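Local coordinates for protein putative thioesterase (Escherichia coli, PDB 5UGZ) that probably hydrolyses thioesters as a type II thioesterase, releasing intermediates from the colibactin NRPS/PKS assembly line, at residues R53-R63 with D78-H86. Residues are numbered along the deposited sequence; the frame is centred on the assembly and turned at random.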
ATOM      1  N   ARG A  53      12.405  -2.222   4.330  1.00 15.42           N
ATOM      2  CA  ARG A  53      12.765  -1.899   2.949  1.00 15.56           C
ATOM      3  C   ARG A  53      11.671  -1.053   2.307  1.00 17.70           C
ATOM      4  O   ARG A  53      10.929  -1.523   1.436  1.00 16.05           O
ATOM      5  CB  ARG A  53      13.002  -3.166   2.134  1.00 18.47           C
ATOM      6  CG  ARG A  53      14.176  -3.954   2.576  1.00 19.30           C
ATOM      7  CD  ARG A  53      15.417  -3.154   2.311  1.00 23.50           C
ATOM      8  NE  ARG A  53      16.600  -3.973   2.446  1.00 29.49           N
ATOM      9  CZ  ARG A  53      17.828  -3.485   2.540  1.00 36.31           C
ATOM     10  NH1 ARG A  53      18.028  -2.175   2.537  1.00 34.56           N
ATOM     11  NH2 ARG A  53      18.862  -4.306   2.650  1.00 40.61           N
ATOM     12  N   PRO A  54      11.554   0.212   2.706  1.00 16.93           N
ATOM     13  CA  PRO A  54      10.560   1.089   2.081  1.00 16.05           C
ATOM     14  C   PRO A  54      10.864   1.264   0.606  1.00 15.00           C
ATOM     15  O   PRO A  54      12.007   1.469   0.213  1.00 14.95           O
ATOM     16  CB  PRO A  54      10.711   2.406   2.851  1.00 16.03           C
ATOM     17  CG  PRO A  54      11.420   2.035   4.142  1.00 17.82           C
ATOM     18  CD  PRO A  54      12.307   0.881   3.781  1.00 16.92           C
ATOM     19  N   LEU A  55       9.832   1.164  -0.219  1.00 17.23           N
ATOM     20  CA  LEU A  55       9.990   1.302  -1.663  1.00 15.80           C
ATOM     21  C   LEU A  55       9.462   2.664  -2.067  1.00 13.11           C
ATOM     22  O   LEU A  55       8.299   2.981  -1.800  1.00 16.73           O
ATOM     23  CB  LEU A  55       9.265   0.187  -2.420  1.00 13.97           C
ATOM     24  CG  LEU A  55       9.864  -1.221  -2.281  1.00 15.35           C
ATOM     25  CD1 LEU A  55       9.184  -2.210  -3.202  1.00 16.44           C
ATOM     26  CD2 LEU A  55      11.368  -1.259  -2.483  1.00 15.28           C
ATOM     27  N   GLU A  56      10.325   3.474  -2.688  1.00 14.11           N
ATOM     28  CA  GLU A  56       9.978   4.841  -3.046  1.00 12.61           C
ATOM     29  C   GLU A  56       9.402   4.884  -4.454  1.00 13.88           C
ATOM     30  O   GLU A  56      10.151   4.678  -5.417  1.00 14.72           O
ATOM     31  CB  GLU A  56      11.199   5.747  -2.957  1.00 13.37           C
ATOM     32  CG  GLU A  56      10.869   7.233  -3.078  1.00 13.39           C
ATOM     33  CD  GLU A  56      10.340   7.832  -1.786  1.00 14.47           C
ATOM     34  OE1 GLU A  56      11.155   8.229  -0.922  1.00 15.24           O
ATOM     35  OE2 GLU A  56       9.109   7.926  -1.639  1.00 16.61           O
ATOM     36  N   PRO A  57       8.106   5.179  -4.622  1.00 13.80           N
ATOM     37  CA  PRO A  57       7.557   5.440  -5.958  1.00 13.93           C
ATOM     38  C   PRO A  57       8.201   6.663  -6.588  1.00 14.56           C
ATOM     39  O   PRO A  57       8.629   7.580  -5.893  1.00 14.53           O
ATOM     40  CB  PRO A  57       6.070   5.699  -5.687  1.00 14.27           C
ATOM     41  CG  PRO A  57       5.824   5.233  -4.309  1.00 13.88           C
ATOM     42  CD  PRO A  57       7.099   5.360  -3.568  1.00 13.17           C
ATOM     43  N   ALA A  58       8.231   6.684  -7.919  1.00 14.01           N
ATOM     44  CA  ALA A  58       8.929   7.733  -8.638  1.00 12.48           C
ATOM     45  C   ALA A  58       8.210   9.070  -8.487  1.00 13.48           C
ATOM     46  O   ALA A  58       6.983   9.135  -8.381  1.00 14.13           O
ATOM     47  CB  ALA A  58       9.050   7.368 -10.118  1.00 14.83           C
ATOM     48  N   GLY A  59       8.993  10.144  -8.464  1.00 13.40           N
ATOM     49  CA  GLY A  59       8.467  11.495  -8.460  1.00 14.48           C
ATOM     50  C   GLY A  59       8.052  12.053  -7.117  1.00 12.69           C
ATOM     51  O   GLY A  59       7.321  13.045  -7.080  1.00 12.40           O
ATOM     52  N   ARG A  60       8.468  11.445  -6.011  1.00 15.34           N
ATOM     53  CA  ARG A  60       8.266  12.061  -4.706  1.00 12.37           C
ATOM     54  C   ARG A  60       9.342  11.527  -3.771  1.00 13.31           C
ATOM     55  O   ARG A  60      10.064  10.588  -4.108  1.00 13.22           O
ATOM     56  CB  ARG A  60       6.835  11.824  -4.194  1.00 13.04           C
ATOM     57  CG  ARG A  60       6.607  10.584  -3.317  1.00 12.53           C
ATOM     58  CD  ARG A  60       6.551   9.294  -4.102  1.00 14.62           C
ATOM     59  NE  ARG A  60       5.740   9.362  -5.316  1.00 14.96           N
ATOM     60  CZ  ARG A  60       4.418   9.221  -5.371  1.00 14.86           C
ATOM     61  NH1 ARG A  60       3.715   9.028  -4.269  1.00 16.11           N
ATOM     62  NH2 ARG A  60       3.802   9.272  -6.551  1.00 18.42           N
ATOM     63  N   GLY A  61       9.475  12.162  -2.606  1.00 12.35           N
ATOM     64  CA  GLY A  61      10.432  11.680  -1.622  1.00 13.80           C
ATOM     65  C   GLY A  61      11.852  11.683  -2.153  1.00 13.23           C
ATOM     66  O   GLY A  61      12.303  12.636  -2.784  1.00 12.97           O
ATOM     67  N   THR A  62      12.576  10.595  -1.891  1.00 12.68           N
ATOM     68  CA  THR A  62      13.958  10.497  -2.339  1.00 14.52           C
ATOM     69  C   THR A  62      14.072  10.359  -3.850  1.00 14.72           C
ATOM     70  O   THR A  62      15.179  10.467  -4.391  1.00 14.37           O
ATOM     71  CB  THR A  62      14.658   9.316  -1.665  1.00 14.16           C
ATOM     72  OG1 THR A  62      14.003   8.095  -2.029  1.00 16.47           O
ATOM     73  CG2 THR A  62      14.613   9.464  -0.162  1.00 14.77           C
ATOM     74  N   ARG A  63      12.964  10.146  -4.545  1.00 14.14           N
ATOM     75  CA  ARG A  63      12.986   9.979  -5.988  1.00 15.54           C
ATOM     76  C   ARG A  63      12.174  11.090  -6.643  1.00 13.74           C
ATOM     77  O   ARG A  63      11.490  10.886  -7.645  1.00 15.01           O
ATOM     78  CB  ARG A  63      12.506   8.575  -6.371  1.00 14.06           C
ATOM     79  CG  ARG A  63      13.433   7.476  -5.823  1.00 12.68           C
ATOM     80  CD  ARG A  63      13.090   6.070  -6.280  1.00 13.49           C
ATOM     81  NE  ARG A  63      13.227   5.931  -7.720  1.00 12.43           N
ATOM     82  CZ  ARG A  63      12.311   5.408  -8.520  1.00 13.14           C
ATOM     83  NH1 ARG A  63      11.169   4.931  -8.036  1.00 13.88           N
ATOM     84  NH2 ARG A  63      12.546   5.355  -9.821  1.00 14.55           N
ATOM     85  N   ASP A  78       8.469   0.055 -12.269  1.00 14.62           N
ATOM     86  CA  ASP A  78       9.333   0.990 -11.552  1.00 13.13           C
ATOM     87  C   ASP A  78       9.679   0.465 -10.161  1.00 14.27           C
ATOM     88  O   ASP A  78      10.848   0.448  -9.771  1.00 15.60           O
ATOM     89  CB  ASP A  78       8.629   2.350 -11.489  1.00 13.10           C
ATOM     90  CG  ASP A  78       9.415   3.418 -10.744  1.00 15.42           C
ATOM     91  OD1 ASP A  78      10.431   3.907 -11.279  1.00 14.08           O
ATOM     92  OD2 ASP A  78       8.965   3.811  -9.646  1.00 15.91           O
ATOM     93  N   LEU A  79       8.676   0.010  -9.402  1.00 13.80           N
ATOM     94  CA  LEU A  79       8.939  -0.499  -8.049  1.00 14.08           C
ATOM     95  C   LEU A  79       9.734  -1.802  -8.070  1.00 17.56           C
ATOM     96  O   LEU A  79      10.608  -2.011  -7.220  1.00 16.84           O
ATOM     97  CB  LEU A  79       7.635  -0.696  -7.289  1.00 13.97           C
ATOM     98  CG  LEU A  79       7.021   0.608  -6.803  1.00 15.71           C
ATOM     99  CD1 LEU A  79       5.689   0.321  -6.144  1.00 19.15           C
ATOM    100  CD2 LEU A  79       7.956   1.327  -5.861  1.00 14.37           C
ATOM    101  N   TYR A  80       9.456  -2.692  -9.034  1.00 14.66           N
ATOM    102  CA  TYR A  80      10.257  -3.900  -9.155  1.00 14.94           C
ATOM    103  C   TYR A  80      11.740  -3.579  -9.283  1.00 16.54           C
ATOM    104  O   TYR A  80      12.581  -4.277  -8.704  1.00 15.22           O
ATOM    105  CB  TYR A  80       9.802  -4.734 -10.345  1.00 15.26           C
ATOM    106  CG  TYR A  80      10.654  -5.976 -10.474  1.00 17.74           C
ATOM    107  CD1 TYR A  80      10.496  -7.045  -9.590  1.00 16.44           C
ATOM    108  CD2 TYR A  80      11.649  -6.067 -11.444  1.00 15.96           C
ATOM    109  CE1 TYR A  80      11.291  -8.178  -9.687  1.00 14.70           C
ATOM    110  CE2 TYR A  80      12.442  -7.198 -11.537  1.00 16.12           C
ATOM    111  CZ  TYR A  80      12.250  -8.246 -10.656  1.00 15.79           C
ATOM    112  OH  TYR A  80      13.030  -9.370 -10.740  1.00 18.79           O
ATOM    113  N   GLN A  81      12.089  -2.540 -10.054  1.00 17.24           N
ATOM    114  CA  GLN A  81      13.488  -2.128 -10.137  1.00 18.04           C
ATOM    115  C   GLN A  81      14.017  -1.710  -8.765  1.00 20.38           C
ATOM    116  O   GLN A  81      15.193  -1.931  -8.444  1.00 20.29           O
ATOM    117  CB  GLN A  81      13.655  -0.985 -11.151  1.00 20.29           C
ATOM    118  CG  GLN A  81      13.458  -1.375 -12.609  1.00 20.10           C
ATOM    119  CD  GLN A  81      14.249  -2.609 -13.000  1.00 25.21           C
ATOM    120  OE1 GLN A  81      15.211  -2.992 -12.323  1.00 30.59           O
ATOM    121  NE2 GLN A  81      13.840  -3.252 -14.088  1.00 24.83           N
ATOM    122  N   GLN A  82      13.170  -1.087  -7.946  1.00 20.08           N
ATOM    123  CA  GLN A  82      13.566  -0.788  -6.573  1.00 18.60           C
ATOM    124  C   GLN A  82      13.761  -2.072  -5.779  1.00 19.75           C
ATOM    125  O   GLN A  82      14.805  -2.282  -5.149  1.00 18.87           O
ATOM    126  CB  GLN A  82      12.514   0.099  -5.908  1.00 18.94           C
ATOM    127  CG  GLN A  82      12.108   1.304  -6.722  1.00 19.30           C
ATOM    128  CD  GLN A  82      13.295   2.013  -7.286  1.00 22.25           C
ATOM    129  OE1 GLN A  82      14.237   2.328  -6.557  1.00 25.54           O
ATOM    130  NE2 GLN A  82      13.288   2.245  -8.605  1.00 19.22           N
ATOM    131  N   PHE A  83      12.753  -2.943  -5.818  1.00 18.67           N
ATOM    132  CA  PHE A  83      12.778  -4.225  -5.130  1.00 18.39           C
ATOM    133  C   PHE A  83      14.096  -4.959  -5.347  1.00 22.55           C
ATOM    134  O   PHE A  83      14.698  -5.452  -4.386  1.00 22.29           O
ATOM    135  CB  PHE A  83      11.576  -5.043  -5.621  1.00 18.80           C
ATOM    136  CG  PHE A  83      11.582  -6.488  -5.214  1.00 18.71           C
ATOM    137  CD1 PHE A  83      11.152  -6.873  -3.957  1.00 15.64           C
ATOM    138  CD2 PHE A  83      11.978  -7.463  -6.111  1.00 18.86           C
ATOM    139  CE1 PHE A  83      11.136  -8.183  -3.605  1.00 16.46           C
ATOM    140  CE2 PHE A  83      11.965  -8.782  -5.755  1.00 17.90           C
ATOM    141  CZ  PHE A  83      11.550  -9.141  -4.508  1.00 18.24           C
ATOM    142  N   VAL A  84      14.580  -5.014  -6.596  1.00 21.99           N
ATOM    143  CA  VAL A  84      15.747  -5.832  -6.925  1.00 24.01           C
ATOM    144  C   VAL A  84      17.038  -5.104  -6.587  1.00 23.87           C
ATOM    145  O   VAL A  84      18.125  -5.552  -6.957  1.00 25.87           O
ATOM    146  CB  VAL A  84      15.748  -6.269  -8.403  1.00 24.29           C
ATOM    147  CG1 VAL A  84      14.525  -7.117  -8.705  1.00 21.26           C
ATOM    148  CG2 VAL A  84      15.831  -5.077  -9.334  1.00 23.38           C
ATOM    149  N   LYS A  85      16.939  -3.982  -5.880  1.00 25.64           N
ATOM    150  CA  LYS A  85      18.132  -3.337  -5.350  1.00 26.86           C
ATOM    151  C   LYS A  85      18.570  -3.925  -4.015  1.00 28.79           C
ATOM    152  O   LYS A  85      19.722  -3.722  -3.615  1.00 28.01           O
ATOM    153  CB  LYS A  85      17.902  -1.826  -5.209  1.00 26.41           C
ATOM    154  CG  LYS A  85      17.491  -1.175  -6.512  1.00 22.04           C
ATOM    155  CD  LYS A  85      18.380  -0.002  -6.846  1.00 25.52           C
ATOM    156  CE  LYS A  85      17.957   1.224  -6.067  1.00 23.53           C
ATOM    157  NZ  LYS A  85      16.785   1.887  -6.699  1.00 26.53           N
ATOM    158  N   HIS A  86      17.682  -4.663  -3.328  1.00 28.04           N
ATOM    159  CA  HIS A  86      18.014  -5.288  -2.056  1.00 27.20           C
ATOM    160  C   HIS A  86      17.540  -6.732  -1.960  1.00 30.14           C
ATOM    161  O   HIS A  86      17.625  -7.311  -0.872  1.00 32.88           O
ATOM    162  CB  HIS A  86      17.416  -4.515  -0.867  1.00 29.98           C
ATOM    163  CG  HIS A  86      17.701  -3.040  -0.881  1.00 35.09           C
ATOM    164  ND1 HIS A  86      18.981  -2.524  -0.875  1.00 37.89           N
ATOM    165  CD2 HIS A  86      16.867  -1.974  -0.889  1.00 31.31           C
ATOM    166  CE1 HIS A  86      18.921  -1.205  -0.893  1.00 34.22           C
ATOM    167  NE2 HIS A  86      17.651  -0.846  -0.901  1.00 29.86           N
TER
HETATM  168  O   HOH W   1      12.960   2.668  -3.627  1.00 16.76           O
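NH1 of R63 donates both to D78 OD2 (3.0 Å) and to the carbonyl O of E56 (2.8 Å), the latter in the plane of that carbonyl, so the guanidinium is fixed both to D78 and to its own loop. R63 NH2 reaches D78 OD1 at 2.9 Å, completing an end-on salt bridge whose two bonds are nearly straight and come in on the syn side, somewhat out of the carboxylate plane. A bend at chi3 (63°) turns the group so that the side-chain amide of Q82 stacks over one face, with NE2 3.3 Å from R63 CZ. That amide is itself held by NE2 donating to D78 O, while a water links Q82 OE1 to E56 N. A methionine in place of R63 would probably leave the D78 carboxylate without its charged mate and the Q82 amide without the flat surface it lies on. In this alpha/beta-hydrolase-type fold, the contact joins edge strand 50-54 and its following loop to helix 72-83. L55 CB packs on L79 CD2 (3.9 Å) and L55 CD2 on Q82 CB, with L107 and M103 of helix 99-113 backing the two leucines. Past the helix end, the R53 guanidinium lies flat on the H86 ring, planes 5° apart.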